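GARP domain-containing protein (Trypanosoma brucei brucei TREU927, PDB 6XZ6) binds the host complement regulator factor H as a trypanosome receptor and increases transmission of the parasite to tsetse flies. Local coordinates at residues T30-R34 with A101-D105; L23-P27 with L104-E108. All blocks are in the same frame, centred on the assembly; numbering follows the deposited sequence.

Interaction 1: residues T30-R34 with A101-D105; sequences TEERR and ARALD
An antiparallel helix pair is joined here by a polar group, with D105 of helix 67-125 reaching T30 and R34, one turn apart on helix 4-61. The local axes run 168° to each other and 10.5 Å apart. NH1 of R34 forms a salt bridge to D105 OD2 at 2.9 Å. Its guanidinium stands nearly perpendicular to the carboxylate, the two planes 88° apart, and it is the guanidinium's edge that faces the acid. The chain gets there by bending at chi3 (-107°), which lays one guanidinium face over the backbone O of T30, 4.1 Å above the plane. T30 OG1 lies 3.0 Å from the other carboxylate oxygen, OD1, within hydrogen-bonding reach, although P27 O competes for the same hydroxyl proton. D105 therefore presents one oxygen to the arginine and the other to the threonine.

Beside these polar groups, the long helical hairpin of helices 4-61 and 67-125 packs T30 against A101 and L104. T30 and A101 have the nearest backbones, with CA atoms 5.2 Å apart. The methyl CB of A101 sits at the guanidinium edge, 3.4 Å from R34 NE, and also touches T30 CB. T30 CG2 turns to the hydrophobic side and packs on L104 CB at 3.9 Å. Helix 165-208 covers L104 from beyond the pair, through A177.

Interaction 2: residues L23-P27 with L104-E108; sequences LRKLP and LDSFE
L23 and L26 meet the ring of F107, forming the apolar side of the same helical hairpin where helices 4-61 and 67-125 cross at -151°, their local axes 9.2 Å apart. L26 CD1 lies in the ring plane at its edge, 3.8 Å from F107 CD2, while L23 CD2 approaches CE2 obliquely at 3.6 Å. The same L26 methyl reaches CD2 of L104 at 4.2 Å, a looser contact.

Next to this cluster, the side chain of E108 crosses P27 at about a right angle, its carboxylate carbon CD 3.6 Å from P27 CG, although the exact placing of the E108 chain is doubtful. P27 lacks an N-H for the turn before it, and helix 4-61 is kinked there.

Further out, Y170 of helix 165-208 packs against L23, and E173 and A177 of that helix against F107. R24 turns away from the pair, salt-bridging E112 and hydrogen bonding to S116 OG and to the carbonyls of C138 and A141. D105 OD2, already paired with R34, also accepts from a water that donates to P27 O, 3.0 Å from each oxygen.

How the interactions relate
Interactions 1 and 2 are neighbouring levels of one interface between helices 4-61 and 67-125, their centres about 8 Å apart. L104 and D105 serve both. L104 offers CB and CD1 to T30 in the first and CD2 to L26 in the second, while D105 extends the polar side of the seam from the salt bridge to the water at P27. P27 also links the levels through its O, a hydrogen-bond partner of T30 OG1. At the outer surface E32 OE1 and K25 NZ come within 4.1 Å as packing. No other protein chain of the assembly touches either contact, so both concern the receptor's own helical fold.

Interaction 1: residues T30-R34 with A101-D105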
ATOM      1  N   THR A  30       2.419   4.596   1.208  1.00 21.46           N
ATOM      2  CA  THR A  30       1.400   5.017   2.181  1.00 20.79           C
ATOM      3  C   THR A  30       1.927   6.106   3.092  1.00 26.12           C
ATOM      4  O   THR A  30       1.160   6.978   3.454  1.00 27.96           O
ATOM      5  CB  THR A  30       0.835   3.848   3.019  1.00 28.89           C
ATOM      6  OG1 THR A  30       1.875   3.279   3.816  1.00 38.31           O
ATOM      7  CG2 THR A  30       0.145   2.784   2.190  1.00 22.27           C
ATOM      8  N   GLU A  31       3.218   6.057   3.469  1.00 22.20           N
ATOM      9  CA  GLU A  31       3.869   7.054   4.328  1.00 23.49           C
ATOM     10  C   GLU A  31       3.989   8.408   3.632  1.00 28.78           C
ATOM     11  O   GLU A  31       3.811   9.438   4.278  1.00 29.35           O
ATOM     12  CB  GLU A  31       5.245   6.562   4.741  1.00 26.48           C
ATOM     13  CG  GLU A  31       5.799   7.208   5.987  1.00 44.92           C
ATOM     14  CD  GLU A  31       7.182   6.694   6.332  1.00 71.35           C
ATOM     15  OE1 GLU A  31       7.296   5.910   7.302  1.00 79.65           O
ATOM     16  OE2 GLU A  31       8.147   7.057   5.622  1.00 60.14           O
ATOM     17  N   GLU A  32       4.286   8.416   2.310  1.00 24.95           N
ATOM     18  CA  GLU A  32       4.386   9.646   1.517  1.00 24.55           C
ATOM     19  C   GLU A  32       3.016  10.326   1.463  1.00 25.10           C
ATOM     20  O   GLU A  32       2.927  11.539   1.643  1.00 25.53           O
ATOM     21  CB  GLU A  32       4.937   9.342   0.124  1.00 26.12           C
ATOM     22  CG  GLU A  32       6.372   8.839   0.166  1.00 39.77           C
ATOM     23  CD  GLU A  32       7.155   8.867  -1.131  1.00 58.75           C
ATOM     24  OE1 GLU A  32       7.202   7.826  -1.831  1.00 41.79           O
ATOM     25  OE2 GLU A  32       7.759   9.925  -1.421  1.00 55.72           O
ATOM     26  N   ARG A  33       1.943   9.522   1.274  1.00 18.14           N
ATOM     27  CA  ARG A  33       0.552   9.966   1.231  1.00 16.44           C
ATOM     28  C   ARG A  33       0.081  10.512   2.575  1.00 21.76           C
ATOM     29  O   ARG A  33      -0.560  11.559   2.606  1.00 23.21           O
ATOM     30  CB  ARG A  33      -0.355   8.836   0.739  1.00 14.23           C
ATOM     31  CG  ARG A  33      -0.038   8.362  -0.701  1.00 16.86           C
ATOM     32  CD  ARG A  33      -0.186   9.448  -1.745  1.00 15.45           C
ATOM     33  NE  ARG A  33       0.794   9.249  -2.813  1.00 57.15           N
ATOM     34  CZ  ARG A  33       0.888  10.001  -3.911  1.00 89.33           C
ATOM     35  NH1 ARG A  33       1.809   9.733  -4.829  1.00 93.83           N
ATOM     36  NH2 ARG A  33       0.039  11.008  -4.117  1.00 69.83           N
ATOM     37  N   ARG A  34       0.439   9.816   3.675  1.00 18.63           N
ATOM     38  CA  ARG A  34       0.156  10.197   5.062  1.00 20.35           C
ATOM     39  C   ARG A  34       0.825  11.530   5.405  1.00 24.43           C
ATOM     40  O   ARG A  34       0.183  12.377   5.998  1.00 26.62           O
ATOM     41  CB  ARG A  34       0.619   9.104   6.051  1.00 24.89           C
ATOM     42  CG  ARG A  34      -0.498   8.189   6.577  1.00 32.28           C
ATOM     43  CD  ARG A  34      -0.023   7.338   7.762  1.00 38.19           C
ATOM     44  NE  ARG A  34       0.155   5.950   7.346  1.00 51.81           N
ATOM     45  CZ  ARG A  34       1.323   5.314   7.275  1.00 77.02           C
ATOM     46  NH1 ARG A  34       1.378   4.064   6.823  1.00 62.78           N
ATOM     47  NH2 ARG A  34       2.448   5.920   7.666  1.00 60.24           N
ATOM     48  N   ALA A 101      -4.328   3.772   4.415  1.00 18.99           N
ATOM     49  CA  ALA A 101      -2.909   3.510   4.655  1.00 19.07           C
ATOM     50  C   ALA A 101      -2.806   2.364   5.666  1.00 26.47           C
ATOM     51  O   ALA A 101      -2.065   1.424   5.427  1.00 28.27           O
ATOM     52  CB  ALA A 101      -2.233   4.753   5.197  1.00 20.10           C
ATOM     53  N   ARG A 102      -3.624   2.378   6.728  1.00 24.65           N
ATOM     54  CA  ARG A 102      -3.667   1.316   7.732  1.00 25.73           C
ATOM     55  C   ARG A 102      -4.068  -0.023   7.117  1.00 30.27           C
ATOM     56  O   ARG A 102      -3.481  -1.050   7.450  1.00 32.99           O
ATOM     57  CB  ARG A 102      -4.631   1.682   8.861  1.00 27.32           C
ATOM     58  CG  ARG A 102      -4.383   0.884  10.136  1.00 42.33           C
ATOM     59  CD  ARG A 102      -5.180   1.326  11.333  1.00 47.55           C
ATOM     60  NE  ARG A 102      -6.620   1.399  11.105  1.00 44.51           N
ATOM     61  CZ  ARG A 102      -7.296   2.533  10.980  1.00 52.05           C
ATOM     62  NH1 ARG A 102      -6.659   3.704  11.009  1.00 28.19           N
ATOM     63  NH2 ARG A 102      -8.615   2.511  10.825  1.00 35.47           N
ATOM     64  N   ALA A 103      -5.078  -0.009   6.242  1.00 24.12           N
ATOM     65  CA  ALA A 103      -5.624  -1.174   5.555  1.00 21.84           C
ATOM     66  C   ALA A 103      -4.560  -1.812   4.675  1.00 22.36           C
ATOM     67  O   ALA A 103      -4.377  -3.028   4.695  1.00 20.86           O
ATOM     68  CB  ALA A 103      -6.805  -0.737   4.708  1.00 22.01           C
ATOM     69  N   LEU A 104      -3.831  -0.967   3.932  1.00 18.24           N
ATOM     70  CA  LEU A 104      -2.765  -1.373   3.023  1.00 16.92           C
ATOM     71  C   LEU A 104      -1.536  -1.862   3.766  1.00 23.82           C
ATOM     72  O   LEU A 104      -0.832  -2.741   3.281  1.00 24.35           O
ATOM     73  CB  LEU A 104      -2.415  -0.221   2.095  1.00 16.49           C
ATOM     74  CG  LEU A 104      -3.409   0.049   0.960  1.00 19.55           C
ATOM     75  CD1 LEU A 104      -3.145   1.411   0.362  1.00 20.76           C
ATOM     76  CD2 LEU A 104      -3.353  -1.051  -0.103  1.00 14.37           C
ATOM     77  N   ASP A 105      -1.323  -1.351   4.976  1.00 21.90           N
ATOM     78  CA  ASP A 105      -0.209  -1.755   5.801  1.00 22.37           C
ATOM     79  C   ASP A 105      -0.455  -3.129   6.410  1.00 26.55           C
ATOM     80  O   ASP A 105       0.477  -3.908   6.538  1.00 27.50           O
ATOM     81  CB  ASP A 105       0.121  -0.652   6.828  1.00 25.90           C
ATOM     82  CG  ASP A 105       0.943   0.513   6.254  1.00 41.80           C
ATOM     83  OD1 ASP A 105       0.874   0.755   5.008  1.00 41.63           O
ATOM     84  OD2 ASP A 105       1.646   1.185   7.037  1.00 51.62           O
TER

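Interaction 2: residues L23-P27 with L104-E108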
ATOM      1  N   LEU A  23       4.930  -5.237  -2.650  1.00 18.30           N
ATOM      2  CA  LEU A  23       4.647  -5.299  -1.210  1.00 16.25           C
ATOM      3  C   LEU A  23       5.676  -4.540  -0.368  1.00 20.00           C
ATOM      4  O   LEU A  23       5.327  -3.992   0.661  1.00 20.17           O
ATOM      5  CB  LEU A  23       4.455  -6.765  -0.726  1.00 15.56           C
ATOM      6  CG  LEU A  23       3.282  -7.557  -1.409  1.00 17.68           C
ATOM      7  CD1 LEU A  23       3.293  -8.968  -1.017  1.00 17.44           C
ATOM      8  CD2 LEU A  23       1.938  -6.982  -1.065  1.00 17.00           C
ATOM      9  N   ARG A  24       6.914  -4.431  -0.824  1.00 17.99           N
ATOM     10  CA  ARG A  24       7.935  -3.659  -0.113  1.00 17.82           C
ATOM     11  C   ARG A  24       7.779  -2.153  -0.373  1.00 24.28           C
ATOM     12  O   ARG A  24       8.128  -1.358   0.492  1.00 27.21           O
ATOM     13  CB  ARG A  24       9.328  -4.146  -0.499  1.00 15.58           C
ATOM     14  CG  ARG A  24       9.544  -5.596  -0.129  1.00 14.40           C
ATOM     15  CD  ARG A  24      10.732  -6.136  -0.859  1.00 21.65           C
ATOM     16  NE  ARG A  24      10.972  -7.553  -0.581  1.00 16.11           N
ATOM     17  CZ  ARG A  24      11.716  -8.350  -1.341  1.00 22.77           C
ATOM     18  NH1 ARG A  24      12.277  -7.891  -2.456  1.00 12.72           N
ATOM     19  NH2 ARG A  24      11.878  -9.616  -1.013  1.00 12.41           N
ATOM     20  N   LYS A  25       7.231  -1.769  -1.549  1.00 20.40           N
ATOM     21  CA  LYS A  25       6.958  -0.386  -1.945  1.00 20.44           C
ATOM     22  C   LYS A  25       5.741   0.184  -1.266  1.00 26.34           C
ATOM     23  O   LYS A  25       5.801   1.345  -0.885  1.00 29.41           O
ATOM     24  CB  LYS A  25       6.851  -0.229  -3.480  1.00 21.76           C
ATOM     25  CG  LYS A  25       6.705   1.206  -4.018  1.00 23.32           C
ATOM     26  CD  LYS A  25       7.851   2.128  -3.572  1.00 28.80           C
ATOM     27  CE  LYS A  25       7.901   3.421  -4.319  1.00 23.79           C
ATOM     28  NZ  LYS A  25       8.654   4.449  -3.554  1.00 45.02           N
ATOM     29  N   LEU A  26       4.642  -0.591  -1.117  1.00 21.95           N
ATOM     30  CA  LEU A  26       3.400  -0.122  -0.461  1.00 21.14           C
ATOM     31  C   LEU A  26       3.604   0.652   0.865  1.00 26.23           C
ATOM     32  O   LEU A  26       2.987   1.707   0.972  1.00 29.85           O
ATOM     33  CB  LEU A  26       2.348  -1.228  -0.233  1.00 19.43           C
ATOM     34  CG  LEU A  26       1.447  -1.615  -1.402  1.00 22.43           C
ATOM     35  CD1 LEU A  26       0.423  -2.666  -0.964  1.00 21.17           C
ATOM     36  CD2 LEU A  26       0.736  -0.418  -1.985  1.00 22.91           C
ATOM     37  N   PRO A  27       4.396   0.211   1.880  1.00 18.83           N
ATOM     38  CA  PRO A  27       4.494   1.002   3.125  1.00 18.72           C
ATOM     39  C   PRO A  27       5.215   2.349   2.964  1.00 27.03           C
ATOM     40  O   PRO A  27       4.988   3.288   3.748  1.00 29.25           O
ATOM     41  CB  PRO A  27       5.277   0.087   4.069  1.00 19.89           C
ATOM     42  CG  PRO A  27       5.334  -1.195   3.456  1.00 23.09           C
ATOM     43  CD  PRO A  27       5.194  -1.019   1.992  1.00 19.66           C
ATOM     44  N   LEU A 104      -3.831  -0.967   3.932  1.00 18.24           N
ATOM     45  CA  LEU A 104      -2.765  -1.373   3.023  1.00 16.92           C
ATOM     46  C   LEU A 104      -1.536  -1.862   3.766  1.00 23.82           C
ATOM     47  O   LEU A 104      -0.832  -2.741   3.281  1.00 24.35           O
ATOM     48  CB  LEU A 104      -2.415  -0.221   2.095  1.00 16.49           C
ATOM     49  CG  LEU A 104      -3.409   0.049   0.960  1.00 19.55           C
ATOM     50  CD1 LEU A 104      -3.145   1.411   0.362  1.00 20.76           C
ATOM     51  CD2 LEU A 104      -3.353  -1.051  -0.103  1.00 14.37           C
ATOM     52  N   ASP A 105      -1.323  -1.351   4.976  1.00 21.90           N
ATOM     53  CA  ASP A 105      -0.209  -1.755   5.801  1.00 22.37           C
ATOM     54  C   ASP A 105      -0.455  -3.129   6.410  1.00 26.55           C
ATOM     55  O   ASP A 105       0.477  -3.908   6.538  1.00 27.50           O
ATOM     56  CB  ASP A 105       0.121  -0.652   6.828  1.00 25.90           C
ATOM     57  CG  ASP A 105       0.943   0.513   6.254  1.00 41.80           C
ATOM     58  OD1 ASP A 105       0.874   0.755   5.008  1.00 41.63           O
ATOM     59  OD2 ASP A 105       1.646   1.185   7.037  1.00 51.62           O
ATOM     60  N   SER A 106      -1.715  -3.455   6.720  1.00 23.93           N
ATOM     61  CA  SER A 106      -2.117  -4.769   7.235  1.00 23.42           C
ATOM     62  C   SER A 106      -1.964  -5.820   6.136  1.00 25.10           C
ATOM     63  O   SER A 106      -1.563  -6.950   6.419  1.00 24.72           O
ATOM     64  CB  SER A 106      -3.564  -4.729   7.701  1.00 26.57           C
ATOM     65  OG  SER A 106      -3.641  -3.901   8.844  1.00 43.76           O
ATOM     66  N   PHE A 107      -2.266  -5.425   4.884  1.00 19.90           N
ATOM     67  CA  PHE A 107      -2.168  -6.267   3.707  1.00 19.22           C
ATOM     68  C   PHE A 107      -0.710  -6.625   3.424  1.00 24.37           C
ATOM     69  O   PHE A 107      -0.385  -7.804   3.253  1.00 24.90           O
ATOM     70  CB  PHE A 107      -2.830  -5.567   2.510  1.00 20.17           C
ATOM     71  CG  PHE A 107      -2.544  -6.171   1.165  1.00 21.44           C
ATOM     72  CD1 PHE A 107      -2.983  -7.454   0.855  1.00 24.86           C
ATOM     73  CD2 PHE A 107      -1.830  -5.462   0.205  1.00 22.21           C
ATOM     74  CE1 PHE A 107      -2.714  -8.015  -0.393  1.00 24.22           C
ATOM     75  CE2 PHE A 107      -1.576  -6.018  -1.047  1.00 24.16           C
ATOM     76  CZ  PHE A 107      -2.003  -7.295  -1.330  1.00 22.09           C
ATOM     77  N   GLU A 108       0.173  -5.612   3.411  1.00 19.40           N
ATOM     78  CA  GLU A 108       1.598  -5.794   3.167  1.00 17.99           C
ATOM     79  C   GLU A 108       2.169  -6.690   4.266  1.00 23.53           C
ATOM     80  O   GLU A 108       2.941  -7.602   3.982  1.00 24.68           O
ATOM     81  CB  GLU A 108       2.289  -4.425   3.104  1.00 19.33           C
ATOM     82  CG  GLU A 108       3.804  -4.485   2.980  1.00 35.39           C
ATOM     83  CD  GLU A 108       4.665  -4.645   4.229  1.00 62.41           C
ATOM     84  OE1 GLU A 108       4.129  -4.486   5.356  1.00 36.05           O
ATOM     85  OE2 GLU A 108       5.882  -4.925   4.073  1.00 54.47           O
TER
HETATM   86  O   HOH W   1       3.939   3.087   6.502  1.00 26.48           O